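Local coordinates for pyridoxamine 5-phosphate-dependent dehydrase (Escherichia coli, PDB 2R0T), which removes the C3'-hydroxyl group from GDP-4-keto-6-deoxy-D-mannose with the help of a pyridoxal phosphate cofactor in the biosynthesis of L-colitose, at residues N5-S10 and G329-P334; S23-K28 and L254-A259; D161-M166 and M181-S186. The protein carries 1 engineered substitution. All coordinates share one frame; numbering follows the deposited sequence.

Contact 1: N5-S10 and G329-P334; sequences NYPLAS and GIECRP. With PGU (N-({3-hydroxy-2-methyl-5-[(phosphonooxy)methyl]pyridin-4-yl}methyl)-L-glutamic acid), chain C.
Tyr6 and Ile330 make a single beta bridge where the N-terminal loop runs beside the segment that follows helix 318-327. The two directions differ by only 15°. Glu331 N donates to Tyr6 O at 3.0 Å, with an angle of 162° at the hydrogen. Tyr6 N bonds to Gly329 O in turn, but the position of that oxygen is less certain. Gly329 has positive phi and is the C-prime residue of the Schellman motif that ends the helix. Tyr6 CD1 lies 4.1 Å from Ile330 CG2, a methyl that meets the ring obliquely, while Tyr6 OH bonds to Gly372 O. The Glu331 side chain slants across Pro7. Its OE1 takes a weak bond from Leu8 N at 3.4 Å and a firmer one from a water at 2.8 Å. Both Leu8 methyls, CD1 and CD2, rest on Arg333 CD at 3.9 Å, and Phe370 packs on both residues. The Arg333 chain bends at chi3 (-82°). The guanidinium then meets the alpha-carboxylate of the PLP-glutamate adduct edge-on, through a weak bond from NH1 to PGU O of 3.3 Å. Its NH2 bonds to Val336 O, and Phe242 of the second subunit packs against the side chain. An arginine at the substrate carboxylate recalls the active site of aspartate aminotransferase-fold enzymes.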
loop_
_atom_site.group_PDB
_atom_site.type_symbol
_atom_site.label_atom_id
_atom_site.label_comp_id
_atom_site.label_asym_id
_atom_site.label_seq_id
_atom_site.Cartn_x
_atom_site.Cartn_y
_atom_site.Cartn_z
ATOM N N ASN A 5 -21.543 -6.307 -25.223
ATOM C CA ASN A 5 -21.156 -6.198 -26.643
ATOM C C ASN A 5 -19.712 -5.706 -26.795
ATOM O O ASN A 5 -18.843 -6.432 -27.266
ATOM C CB ASN A 5 -22.101 -5.216 -27.363
ATOM C CG ASN A 5 -22.065 -5.321 -28.892
ATOM O OD1 ASN A 5 -21.100 -4.928 -29.552
ATOM N ND2 ASN A 5 -23.172 -5.776 -29.463
ATOM N N TYR A 6 -19.466 -4.469 -26.371
ATOM C CA TYR A 6 -18.167 -3.823 -26.496
ATOM C C TYR A 6 -17.794 -3.195 -25.157
ATOM O O TYR A 6 -18.175 -2.062 -24.860
ATOM C CB TYR A 6 -18.353 -2.739 -27.543
ATOM C CG TYR A 6 -17.126 -1.946 -27.890
ATOM C CD1 TYR A 6 -17.139 -1.119 -29.006
ATOM C CD2 TYR A 6 -15.965 -1.996 -27.101
ATOM C CE1 TYR A 6 -16.053 -0.324 -29.313
ATOM C CE2 TYR A 6 -14.857 -1.203 -27.404
ATOM C CZ TYR A 6 -14.914 -0.380 -28.522
ATOM O OH TYR A 6 -13.826 0.362 -28.916
ATOM N N PRO A 7 -17.039 -3.950 -24.372
ATOM C CA PRO A 7 -16.625 -3.553 -23.030
ATOM C C PRO A 7 -15.417 -2.666 -22.985
ATOM O O PRO A 7 -14.693 -2.515 -23.978
ATOM C CB PRO A 7 -16.225 -4.861 -22.371
ATOM C CG PRO A 7 -15.885 -5.790 -23.506
ATOM C CD PRO A 7 -16.534 -5.280 -24.759
ATOM N N LEU A 8 -15.180 -2.095 -21.812
ATOM C CA LEU A 8 -14.028 -1.225 -21.660
ATOM C C LEU A 8 -12.811 -2.095 -21.356
ATOM O O LEU A 8 -11.678 -1.659 -21.513
ATOM C CB LEU A 8 -14.265 -0.219 -20.519
ATOM C CG LEU A 8 -15.103 1.032 -20.801
ATOM C CD1 LEU A 8 -15.760 1.422 -19.527
ATOM C CD2 LEU A 8 -14.329 2.190 -21.386
ATOM N N ALA A 9 -13.081 -3.334 -20.935
ATOM C CA ALA A 9 -12.069 -4.298 -20.489
ATOM C C ALA A 9 -12.125 -5.730 -20.988
ATOM O O ALA A 9 -13.140 -6.411 -20.822
ATOM C CB ALA A 9 -12.112 -4.369 -18.986
ATOM N N SER A 10 -10.989 -6.227 -21.471
ATOM C CA SER A 10 -10.921 -7.626 -21.863
ATOM C C SER A 10 -9.706 -8.218 -21.160
ATOM O O SER A 10 -8.864 -7.462 -20.668
ATOM C CB SER A 10 -10.845 -7.795 -23.372
ATOM O OG SER A 10 -9.506 -7.835 -23.812
ATOM N N GLY A 329 -25.102 -1.706 -26.252
ATOM C CA GLY A 329 -24.211 -2.663 -25.606
ATOM C C GLY A 329 -22.753 -2.215 -25.693
ATOM O O GLY A 329 -21.830 -3.019 -25.757
ATOM N N ILE A 330 -22.548 -0.910 -25.734
ATOM C CA ILE A 330 -21.199 -0.381 -25.764
ATOM C C ILE A 330 -20.980 0.360 -24.447
ATOM O O ILE A 330 -21.726 1.298 -24.143
ATOM C CB ILE A 330 -21.076 0.618 -26.869
ATOM C CG1 ILE A 330 -21.487 -0.062 -28.172
ATOM C CG2 ILE A 330 -19.685 1.230 -26.827
ATOM C CD1 ILE A 330 -21.187 0.728 -29.399
ATOM N N GLU A 331 -20.020 -0.092 -23.642
ATOM C CA GLU A 331 -19.757 0.567 -22.364
ATOM C C GLU A 331 -18.891 1.812 -22.580
ATOM O O GLU A 331 -18.044 1.844 -23.465
ATOM C CB GLU A 331 -19.000 -0.356 -21.420
ATOM C CG GLU A 331 -19.442 -1.790 -21.344
ATOM C CD GLU A 331 -18.444 -2.594 -20.520
ATOM O OE1 GLU A 331 -17.823 -1.970 -19.640
ATOM O OE2 GLU A 331 -18.255 -3.813 -20.738
ATOM N N CYS A 332 -19.122 2.849 -21.779
ATOM C CA CYS A 332 -18.343 4.088 -21.864
ATOM C C CYS A 332 -18.254 4.698 -20.476
ATOM O O CYS A 332 -18.909 4.261 -19.537
ATOM C CB CYS A 332 -19.011 5.103 -22.790
ATOM S SG CYS A 332 -20.686 5.532 -22.231
ATOM N N ARG A 333 -17.430 5.715 -20.338
ATOM C CA ARG A 333 -17.290 6.370 -19.048
ATOM C C ARG A 333 -16.752 7.764 -19.358
ATOM O O ARG A 333 -16.512 8.121 -20.520
ATOM C CB ARG A 333 -16.285 5.599 -18.219
ATOM C CG ARG A 333 -15.026 5.400 -19.064
ATOM C CD ARG A 333 -13.936 4.648 -18.339
ATOM N NE ARG A 333 -13.217 5.604 -17.488
ATOM C CZ ARG A 333 -12.266 5.315 -16.597
ATOM N NH1 ARG A 333 -11.920 4.058 -16.364
ATOM N NH2 ARG A 333 -11.677 6.284 -15.904
ATOM N N PRO A 334 -16.597 8.575 -18.326
ATOM C CA PRO A 334 -16.043 9.905 -18.551
ATOM C C PRO A 334 -14.587 9.736 -18.996
ATOM O O PRO A 334 -14.025 8.660 -18.915
ATOM C CB PRO A 334 -16.036 10.546 -17.150
ATOM C CG PRO A 334 -16.311 9.481 -16.186
ATOM C CD PRO A 334 -17.098 8.426 -16.950
HETATM N N1 PGU C . -2.344 6.917 -12.303
HETATM C C2 PGU C . -3.022 6.965 -13.427
HETATM C C2A PGU C . -2.771 8.151 -14.322
HETATM C C3 PGU C . -3.949 5.940 -13.759
HETATM O O3 PGU C . -4.662 5.952 -14.905
HETATM C C4 PGU C . -4.187 4.885 -12.859
HETATM C C4A PGU C . -5.216 3.822 -13.171
HETATM C C5 PGU C . -3.472 4.922 -11.639
HETATM C C6 PGU C . -2.543 5.929 -11.414
HETATM C C5A PGU C . -3.720 3.897 -10.568
HETATM O O4P PGU C . -2.948 2.775 -10.769
HETATM P P PGU C . -3.590 1.567 -9.998
HETATM O O1P PGU C . -2.656 0.316 -10.336
HETATM O O2P PGU C . -5.057 1.321 -10.517
HETATM O O3P PGU C . -3.728 1.903 -8.473
HETATM N N PGU C . -6.583 4.382 -13.047
HETATM C CA PGU C . -7.636 3.317 -13.124
HETATM C CB PGU C . -8.112 2.989 -11.692
HETATM C CG PGU C . -8.498 1.526 -11.639
HETATM C CD PGU C . -8.367 1.013 -10.216
HETATM O OE1 PGU C . -9.419 0.637 -9.600
HETATM O OE2 PGU C . -7.194 0.943 -9.643
HETATM C C PGU C . -8.845 3.846 -13.937
HETATM O O PGU C . -9.999 3.308 -13.782
HETATM O OXT PGU C . -8.704 4.847 -14.741
HETATM O O HOH W 1 -15.910 0.314 -24.320
HETATM O O HOH W 2 -15.835 -3.817 -19.051
#

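Contact 2: S23-K28 and L254-A259; sequences SVLDSK and LEMSGA
Val24 meets Met256 and Ala259 mainly through different methyl groups. CG1 touches Met256 CE at 3.6 Å, and CG2 touches Ala259 CB at 3.7 Å. Chi1 of 163° spreads the methyls this way, with CG1 opposite the backbone N and CG2 beside it. Leu25 joins from the next position of its helix. Its CB points away from the other segment, but the branch CD2 comes back to 4.0 Å from the same Met256 CE. The thioether is bent at chi3 (-105°), and its terminal methyl meets both helix residues.

These side chains stand on the last turn of helix 15-27 and the first turn of helix 255-286. Their local axes approach to 10.0 Å and run at 141°, closer to antiparallel than to perpendicular. Tyr35 of helix 34-47 packs on both Val24 and Ala259. On the dimer side Met256 packs on Met256 of the second subunit, and Leu25 on Ile21 of the second subunit.

The polar groups are dealt with outside the apolar patch. Ser27 OG donates to Val24 O at 2.6 Å. That carbonyl also takes the backbone N of Ser27 and of Lys28, so three donors hold it as the helix ends. Lys28, with positive phi, leaves the helix. The buried Glu255 carboxylate accepts from three backbone N-H groups where helix 34-47 begins: Gly33 and Val36 on OE1, Tyr35 on OE2. This setting probably favours the ionised carboxylate. Between the two helix ends themselves, the contact is made mostly by methyl groups and rests on shape and dispersion rather than on directional bonds.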
loop_
_atom_site.group_PDB
_atom_site.type_symbol
_atom_site.label_atom_id
_atom_site.label_comp_id
_atom_site.label_asym_id
_atom_site.label_seq_id
_atom_site.Cartn_x
_atom_site.Cartn_y
_atom_site.Cartn_z
ATOM N N SER A 23 3.621 -22.411 -11.163
ATOM C CA SER A 23 5.044 -22.319 -10.905
ATOM C C SER A 23 5.245 -21.724 -9.528
ATOM O O SER A 23 6.036 -22.210 -8.736
ATOM C CB SER A 23 5.669 -21.395 -11.949
ATOM O OG SER A 23 5.320 -21.873 -13.239
ATOM N N VAL A 24 4.511 -20.659 -9.251
ATOM C CA VAL A 24 4.629 -19.995 -7.979
ATOM C C VAL A 24 4.095 -20.880 -6.851
ATOM O O VAL A 24 4.764 -21.070 -5.828
ATOM C CB VAL A 24 4.015 -18.607 -8.052
ATOM C CG1 VAL A 24 3.763 -18.060 -6.687
ATOM C CG2 VAL A 24 4.972 -17.715 -8.742
ATOM N N LEU A 25 2.939 -21.496 -7.072
ATOM C CA LEU A 25 2.362 -22.396 -6.073
ATOM C C LEU A 25 3.393 -23.459 -5.700
ATOM O O LEU A 25 3.715 -23.691 -4.530
ATOM C CB LEU A 25 1.120 -23.099 -6.655
ATOM C CG LEU A 25 -0.215 -22.346 -6.796
ATOM C CD1 LEU A 25 -1.435 -23.229 -7.003
ATOM C CD2 LEU A 25 -0.490 -21.474 -5.619
ATOM N N ASP A 26 3.902 -24.101 -6.739
ATOM C CA ASP A 26 4.851 -25.183 -6.580
ATOM C C ASP A 26 6.135 -24.787 -5.873
ATOM O O ASP A 26 6.824 -25.643 -5.327
ATOM C CB ASP A 26 5.175 -25.787 -7.937
ATOM C CG ASP A 26 4.030 -26.606 -8.491
ATOM O OD1 ASP A 26 3.076 -26.946 -7.734
ATOM O OD2 ASP A 26 4.116 -26.912 -9.699
ATOM N N SER A 27 6.475 -23.503 -5.922
ATOM C CA SER A 27 7.703 -23.047 -5.269
ATOM C C SER A 27 7.514 -22.907 -3.735
ATOM O O SER A 27 8.458 -23.085 -2.932
ATOM C CB SER A 27 8.191 -21.722 -5.884
ATOM O OG SER A 27 7.290 -20.630 -5.716
ATOM N N LYS A 28 6.287 -22.580 -3.332
ATOM C CA LYS A 28 5.997 -22.376 -1.919
ATOM C C LYS A 28 6.760 -21.206 -1.258
ATOM O O LYS A 28 7.032 -21.203 -0.055
ATOM C CB LYS A 28 6.182 -23.670 -1.160
ATOM C CG LYS A 28 5.371 -24.789 -1.748
ATOM C CD LYS A 28 6.262 -26.012 -1.823
ATOM C CE LYS A 28 5.455 -27.307 -2.004
ATOM N NZ LYS A 28 5.313 -27.816 -3.458
ATOM N N LEU A 254 3.196 -9.221 -4.622
ATOM C CA LEU A 254 3.258 -10.658 -4.379
ATOM C C LEU A 254 4.046 -11.367 -5.492
ATOM O O LEU A 254 4.053 -10.952 -6.663
ATOM C CB LEU A 254 1.844 -11.199 -4.310
ATOM C CG LEU A 254 1.069 -10.716 -3.089
ATOM C CD1 LEU A 254 -0.297 -11.282 -3.295
ATOM C CD2 LEU A 254 1.733 -11.274 -1.815
ATOM N N GLU A 255 4.735 -12.439 -5.124
ATOM C CA GLU A 255 5.556 -13.174 -6.084
ATOM C C GLU A 255 4.797 -13.458 -7.415
ATOM O O GLU A 255 5.272 -13.147 -8.519
ATOM C CB GLU A 255 6.095 -14.408 -5.344
ATOM C CG GLU A 255 7.344 -15.082 -5.829
ATOM C CD GLU A 255 8.435 -14.145 -6.281
ATOM O OE1 GLU A 255 8.278 -12.926 -6.106
ATOM O OE2 GLU A 255 9.438 -14.633 -6.857
ATOM N N MET A 256 3.571 -13.959 -7.262
ATOM C CA MET A 256 2.613 -14.288 -8.305
ATOM C C MET A 256 2.394 -13.190 -9.320
ATOM O O MET A 256 2.072 -13.489 -10.479
ATOM C CB MET A 256 1.254 -14.517 -7.652
ATOM C CG MET A 256 0.534 -15.720 -8.117
ATOM S SD MET A 256 -0.598 -16.189 -6.747
ATOM C CE MET A 256 0.228 -17.545 -6.122
ATOM N N SER A 257 2.364 -11.941 -8.858
ATOM C CA SER A 257 2.200 -10.830 -9.800
ATOM C C SER A 257 3.510 -10.643 -10.587
ATOM O O SER A 257 3.504 -10.186 -11.733
ATOM C CB SER A 257 1.844 -9.524 -9.068
ATOM O OG SER A 257 0.668 -9.694 -8.294
ATOM N N GLY A 258 4.637 -10.957 -9.968
ATOM C CA GLY A 258 5.936 -10.827 -10.639
ATOM C C GLY A 258 6.017 -11.847 -11.762
ATOM O O GLY A 258 6.280 -11.517 -12.919
ATOM N N ALA A 259 5.763 -13.108 -11.416
ATOM C CA ALA A 259 5.695 -14.201 -12.383
ATOM C C ALA A 259 4.710 -13.920 -13.516
ATOM O O ALA A 259 5.016 -14.119 -14.696
ATOM C CB ALA A 259 5.307 -15.535 -11.669
#

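Contact 3: D161-M166 and M181-S186; sequences DNCESM and MGTFSS. With PGU (N-({3-hydroxy-2-methyl-5-[(phosphonooxy)methyl]pyridin-4-yl}methyl)-L-glutamic acid), chain C.
Phe184, Cys163 and Thr183 lose more surface than the other residues where strand 181-185 meets the loop leaving strand 157-161. The two strands are parallel neighbours in the central sheet of the fold type I PLP enzymes, and Asp161 bridges to Thr183. Thr183 O accepts from Asn162 N at 2.9 Å, a bent bond with an angle of 134° at the hydrogen. Its OG1 bonds to Asn62 OD1. The Phe184 ring has Asn162 CB over one face. The Asn162 amide runs alongside it, its plane 83° from the ring, with ND2 3.2 Å from CE2. Asn136 ND2 donates to Asn162 OD1, and Asn162 ND2 gives a weak bond to Ser165 O. Met166 crosses at about a right angle, and its CE reaches Phe184 CD2 at 3.4 Å. Phe43 meets the same ring edge-to-face. Cys163 sits between sheet and cofactor. Its N donates to Asp161 OD1 at 2.8 Å, an Asx turn. Chi1 of -72° places SG opposite the carbonyl carbon, where it lies 3.7 Å from Phe184 C, while CB approaches PGU C2 at 3.3 Å. Asp161 turns its other oxygen to the pyridine. Thr93 and Asn62 bond to that oxygen and position it. A water links the backbones, donating to Asn162 O and accepting from Ser185 N. Ser185 OG donates to the phosphate oxygen O1P of PGU at 2.7 Å, and Asp161 OD2 stands 2.6 Å from PGU N1.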
loop_
_atom_site.group_PDB
_atom_site.type_symbol
_atom_site.label_atom_id
_atom_site.label_comp_id
_atom_site.label_asym_id
_atom_site.label_seq_id
_atom_site.Cartn_x
_atom_site.Cartn_y
_atom_site.Cartn_z
ATOM N N ASP A 161 3.519 10.310 -14.403
ATOM C CA ASP A 161 2.567 9.235 -14.083
ATOM C C ASP A 161 2.251 8.621 -15.494
ATOM O O ASP A 161 1.645 9.252 -16.389
ATOM C CB ASP A 161 1.305 9.725 -13.398
ATOM C CG ASP A 161 0.294 8.610 -13.186
ATOM O OD1 ASP A 161 0.384 7.502 -13.755
ATOM O OD2 ASP A 161 -0.665 8.885 -12.458
ATOM N N ASN A 162 2.774 7.422 -15.730
ATOM C CA ASN A 162 2.599 6.747 -17.012
ATOM C C ASN A 162 1.675 5.561 -16.803
ATOM O O ASN A 162 1.854 4.511 -17.425
ATOM C CB ASN A 162 3.951 6.246 -17.534
ATOM C CG ASN A 162 3.956 6.123 -19.006
ATOM O OD1 ASN A 162 3.488 7.023 -19.713
ATOM N ND2 ASN A 162 4.421 4.964 -19.498
ATOM N N CYS A 163 0.748 5.669 -15.865
ATOM C CA CYS A 163 -0.087 4.495 -15.602
ATOM C C CYS A 163 -1.041 4.070 -16.703
ATOM O O CYS A 163 -1.582 2.957 -16.693
ATOM C CB CYS A 163 -0.805 4.680 -14.273
ATOM S SG CYS A 163 0.412 4.519 -12.926
ATOM N N GLU A 164 -1.293 4.996 -17.619
ATOM C CA GLU A 164 -2.189 4.766 -18.791
ATOM C C GLU A 164 -1.488 4.650 -20.143
ATOM O O GLU A 164 -2.148 4.479 -21.175
ATOM C CB GLU A 164 -3.236 5.904 -18.901
ATOM C CG GLU A 164 -4.034 6.092 -17.632
ATOM C CD GLU A 164 -5.136 7.157 -17.721
ATOM O OE1 GLU A 164 -5.186 7.897 -18.728
ATOM O OE2 GLU A 164 -5.947 7.241 -16.771
ATOM N N SER A 165 -0.178 4.888 -20.145
ATOM C CA SER A 165 0.592 4.962 -21.389
ATOM C C SER A 165 1.763 3.997 -21.510
ATOM O O SER A 165 2.763 4.304 -22.148
ATOM C CB SER A 165 1.034 6.412 -21.579
ATOM O OG SER A 165 -0.169 7.160 -21.817
ATOM N N MET A 166 1.653 2.817 -20.908
ATOM C CA MET A 166 2.734 1.845 -21.030
ATOM C C MET A 166 2.941 1.578 -22.516
ATOM O O MET A 166 1.992 1.371 -23.274
ATOM C CB MET A 166 2.305 0.534 -20.390
ATOM C CG MET A 166 3.248 -0.598 -20.714
ATOM S SD MET A 166 3.042 -1.991 -19.599
ATOM C CE MET A 166 3.472 -1.330 -17.962
ATOM N N MET A 181 11.735 9.965 -12.391
ATOM C CA MET A 181 11.021 8.724 -12.121
ATOM C C MET A 181 9.815 8.744 -13.026
ATOM O O MET A 181 9.384 9.822 -13.485
ATOM C CB MET A 181 10.539 8.589 -10.679
ATOM C CG MET A 181 11.621 8.097 -9.780
ATOM S SD MET A 181 11.166 8.307 -8.064
ATOM C CE MET A 181 11.467 10.036 -7.673
ATOM N N GLY A 182 9.305 7.541 -13.315
ATOM C CA GLY A 182 8.127 7.419 -14.140
ATOM C C GLY A 182 7.389 6.283 -13.452
ATOM O O GLY A 182 8.040 5.314 -13.087
ATOM N N THR A 183 6.067 6.367 -13.276
ATOM C CA THR A 183 5.343 5.213 -12.673
ATOM C C THR A 183 4.475 4.419 -13.704
ATOM O O THR A 183 4.002 4.974 -14.720
ATOM C CB THR A 183 4.489 5.651 -11.449
ATOM O OG1 THR A 183 3.556 6.632 -11.896
ATOM C CG2 THR A 183 5.335 6.218 -10.303
ATOM N N PHE A 184 4.239 3.125 -13.450
ATOM C CA PHE A 184 3.404 2.268 -14.328
ATOM C C PHE A 184 2.408 1.474 -13.501
ATOM O O PHE A 184 2.635 1.177 -12.297
ATOM C CB PHE A 184 4.235 1.219 -15.103
ATOM C CG PHE A 184 5.213 1.822 -16.089
ATOM C CD1 PHE A 184 6.356 2.490 -15.644
ATOM C CD2 PHE A 184 4.982 1.729 -17.455
ATOM C CE1 PHE A 184 7.263 3.065 -16.551
ATOM C CE2 PHE A 184 5.860 2.300 -18.379
ATOM C CZ PHE A 184 6.999 2.964 -17.915
ATOM N N SER A 185 1.384 0.972 -14.184
ATOM C CA SER A 185 0.369 0.200 -13.464
ATOM C C SER A 185 0.112 -1.071 -14.192
ATOM O O SER A 185 -0.036 -1.011 -15.409
ATOM C CB SER A 185 -0.935 0.980 -13.470
ATOM O OG SER A 185 -1.977 0.217 -12.913
ATOM N N SER A 186 0.053 -2.216 -13.496
ATOM C CA SER A 186 -0.378 -3.476 -14.182
ATOM C C SER A 186 -1.715 -4.021 -13.631
ATOM O O SER A 186 -1.973 -5.231 -13.582
ATOM C CB SER A 186 0.681 -4.562 -14.205
ATOM O OG SER A 186 1.292 -4.539 -12.940
HETATM N N1 PGU C . -2.344 6.917 -12.303
HETATM C C2 PGU C . -3.022 6.965 -13.427
HETATM C C2A PGU C . -2.771 8.151 -14.322
HETATM C C3 PGU C . -3.949 5.940 -13.759
HETATM O O3 PGU C . -4.662 5.952 -14.905
HETATM C C4 PGU C . -4.187 4.885 -12.859
HETATM C C4A PGU C . -5.216 3.822 -13.171
HETATM C C5 PGU C . -3.472 4.922 -11.639
HETATM C C6 PGU C . -2.543 5.929 -11.414
HETATM C C5A PGU C . -3.720 3.897 -10.568
HETATM O O4P PGU C . -2.948 2.775 -10.769
HETATM P P PGU C . -3.590 1.567 -9.998
HETATM O O1P PGU C . -2.656 0.316 -10.336
HETATM O O2P PGU C . -5.057 1.321 -10.517
HETATM O O3P PGU C . -3.728 1.903 -8.473
HETATM N N PGU C . -6.583 4.382 -13.047
HETATM C CA PGU C . -7.636 3.317 -13.124
HETATM C CB PGU C . -8.112 2.989 -11.692
HETATM C CG PGU C . -8.498 1.526 -11.639
HETATM C CD PGU C . -8.367 1.013 -10.216
HETATM O OE1 PGU C . -9.419 0.637 -9.600
HETATM O OE2 PGU C . -7.194 0.943 -9.643
HETATM C C PGU C . -8.845 3.846 -13.937
HETATM O O PGU C . -9.999 3.308 -13.782
HETATM O OXT PGU C . -8.704 4.847 -14.741
HETATM O O HOH W 3 1.503 1.809 -17.010
#

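How the contacts relate
The three contacts are nested along the chain. Contact 1 joins the N-terminal loop to residues 329-334 and encloses contact 2, which encloses contact 3. Contact 3 lies at the central mixed sheet, where the loop after strand 157-161 meets strand 181-185. Contact 2 pairs helices 15-27 and 255-286, its centre about 23 Å from that of contact 3. Contact 1 lies beside strand 368-372 of the three-stranded antiparallel sheet, its centre about 22 Å from contact 3's and 32 Å from contact 2's. Contacts 1 and 3 reach the same PGU. Contacts 1 and 2 touch the second subunit, whose Arg252 and Asn250 also bind this ligand, so the site is built from both subunits.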